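Endo-beta-mannanase (Rhizomucor miehei, PDB 4QP0) probably hydrolyses internal beta-1,4-mannosidic linkages in mannans, galactomannans and glucomannans, as a secreted glycoside hydrolase of family 5. Local coordinates at residues G116-V121 against T127-F132. Numbering follows the deposited sequence.
With SO4 (sulfate ion), chain B.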
# COMPACT_ATOMS: atom_id res chain seq x y z
N GLY A 116 -1.82 5.96 12.40
CA GLY A 116 -1.37 6.69 11.21
C GLY A 116 -0.69 8.01 11.52
O GLY A 116 -0.08 8.17 12.57
N MET A 117 -0.80 8.97 10.60
CA MET A 117 -0.11 10.26 10.71
C MET A 117 -0.60 11.09 11.88
O MET A 117 0.18 11.79 12.52
CB MET A 117 -0.31 11.10 9.45
CG MET A 117 0.25 10.52 8.17
SD MET A 117 -0.34 11.48 6.77
CE MET A 117 0.35 10.52 5.42
N ASP A 118 -1.91 11.02 12.15
CA ASP A 118 -2.54 11.86 13.17
C ASP A 118 -1.98 11.60 14.58
O ASP A 118 -1.98 12.50 15.43
CB ASP A 118 -4.08 11.70 13.13
CG ASP A 118 -4.75 12.48 11.98
OD1 ASP A 118 -4.05 13.20 11.23
OD2 ASP A 118 -5.99 12.37 11.83
N TYR A 119 -1.49 10.38 14.81
CA TYR A 119 -0.86 10.03 16.08
C TYR A 119 0.41 10.85 16.31
O TYR A 119 0.66 11.34 17.42
CB TYR A 119 -0.53 8.53 16.13
CG TYR A 119 -0.22 8.01 17.51
CD1 TYR A 119 -1.18 7.31 18.25
CD2 TYR A 119 1.04 8.20 18.09
CE1 TYR A 119 -0.90 6.83 19.52
CE2 TYR A 119 1.32 7.72 19.36
CZ TYR A 119 0.36 7.04 20.07
OH TYR A 119 0.65 6.57 21.32
N TYR A 120 1.21 11.00 15.26
CA TYR A 120 2.40 11.84 15.27
C TYR A 120 2.02 13.28 15.58
O TYR A 120 2.63 13.92 16.44
CB TYR A 120 3.09 11.81 13.90
CG TYR A 120 3.79 10.53 13.50
CD1 TYR A 120 5.17 10.39 13.66
CD2 TYR A 120 3.08 9.47 12.91
CE1 TYR A 120 5.83 9.24 13.26
CE2 TYR A 120 3.73 8.32 12.50
CZ TYR A 120 5.10 8.20 12.68
OH TYR A 120 5.74 7.05 12.27
N VAL A 121 1.01 13.79 14.88
CA VAL A 121 0.60 15.19 14.97
C VAL A 121 0.08 15.56 16.36
O VAL A 121 0.44 16.61 16.90
CB VAL A 121 -0.43 15.55 13.88
CG1 VAL A 121 -0.76 17.04 13.91
CG2 VAL A 121 0.10 15.18 12.50
N THR A 127 -1.42 20.78 15.15
CA THR A 127 -2.88 20.94 15.11
C THR A 127 -3.47 20.62 13.73
O THR A 127 -4.67 20.36 13.60
CB THR A 127 -3.32 22.35 15.57
OG1 THR A 127 -2.34 23.33 15.19
CG2 THR A 127 -3.51 22.40 17.09
N TYR A 128 -2.62 20.61 12.71
CA TYR A 128 -3.06 20.36 11.35
C TYR A 128 -2.48 19.05 10.83
O TYR A 128 -1.30 18.76 11.03
CB TYR A 128 -2.63 21.50 10.42
CG TYR A 128 -3.09 22.88 10.85
CD1 TYR A 128 -4.37 23.35 10.55
CD2 TYR A 128 -2.22 23.74 11.54
CE1 TYR A 128 -4.78 24.62 10.94
CE2 TYR A 128 -2.62 25.01 11.93
CZ TYR A 128 -3.90 25.45 11.62
OH TYR A 128 -4.30 26.71 12.01
N HIS A 129 -3.33 18.27 10.15
CA HIS A 129 -2.96 17.00 9.53
C HIS A 129 -1.69 17.10 8.74
O HIS A 129 -0.76 16.32 8.93
CB HIS A 129 -4.09 16.51 8.63
CG HIS A 129 -3.79 15.21 7.92
ND1 HIS A 129 -4.08 14.01 8.45
CD2 HIS A 129 -3.22 14.97 6.67
CE1 HIS A 129 -3.71 13.05 7.59
NE2 HIS A 129 -3.19 13.63 6.50
N ASP A 130 -1.64 18.08 7.85
CA ASP A 130 -0.51 18.28 6.96
C ASP A 130 0.73 18.86 7.67
O ASP A 130 1.72 19.15 7.00
CB ASP A 130 -0.92 19.19 5.80
CG ASP A 130 -1.26 20.59 6.25
OD1 ASP A 130 -0.50 21.53 5.91
OD2 ASP A 130 -2.27 20.76 6.97
N ASP A 131 0.66 19.03 8.99
CA ASP A 131 1.86 19.34 9.79
C ASP A 131 2.90 18.25 9.58
O ASP A 131 4.11 18.53 9.56
CB ASP A 131 1.54 19.46 11.28
CG ASP A 131 1.03 20.84 11.68
OD1 ASP A 131 1.35 21.83 10.99
OD2 ASP A 131 0.34 20.94 12.72
N PHE A 132 2.41 17.02 9.42
CA PHE A 132 3.25 15.84 9.17
C PHE A 132 4.11 15.97 7.91
O PHE A 132 5.17 15.35 7.81
CB PHE A 132 2.37 14.59 9.09
CG PHE A 132 3.14 13.30 9.14
CD1 PHE A 132 3.83 12.93 10.29
CD2 PHE A 132 3.18 12.46 8.05
CE1 PHE A 132 4.54 11.75 10.34
CE2 PHE A 132 3.89 11.27 8.09
CZ PHE A 132 4.58 10.92 9.24
S SO4 B . -2.36 5.91 23.15
O1 SO4 B . -1.98 7.34 23.02
O2 SO4 B . -2.89 5.66 24.51
O3 SO4 B . -3.40 5.58 22.16
O4 SO4 B . -1.15 5.08 22.92
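F132 meets M117 and Y120 where the loop following helix 116-124 folds back against that helix, in the segment of the family 5 TIM barrel that connects strand 102-106 to helix 136-151. The aromatic contact is edge-to-face: the edge of F132 is directed at the face of Y120, with centroids 4.8 Å apart and planes inclined at 52°. F132 CE1 makes the approach, lying 3.5 Å from Y120 CG, nearer the rim of the ring than its middle. F132 CG is anti to the backbone N (chi1 -167°), which turns the phenyl group toward the helix, where M117 packs against its CD2/CE2 side and Y120 meets CE1. M117 CB sits over one face of F132 in a CH-pi contact, and M117 CG packs 3.5 Å from F132 CD2. Beyond CG the methionine chain runs extended, bringing SD obliquely alongside both F132 and the imidazole of H129, a Met-aromatic contact. F142 of helix 136-151 also meets the F132 ring, and the Y120 hydroxyl is hydrogen-bonded to Q67.

V121 fills the other end of the interface, its CG2 4.1 Å from F132 CB and its CG1 3.4 Å from Y128 O. The loop beside it is shaped by D131, whose OD2 accepts a hydrogen bond from Y128 N and a weak one from T127 N.

A single polar side-chain bond joins the two segments, a His-carboxylate pair. The buried imidazole of H129 is held at both nitrogens, since NE2 is hydrogen-bonded to N110 OD1 while ND1 donates to D118. The carboxylate and imidazole planes stand nearly perpendicular, and D118 OD1 receives H129 ND1 on its syn side at 2.9 Å, with a bent N-H...O angle of 141°.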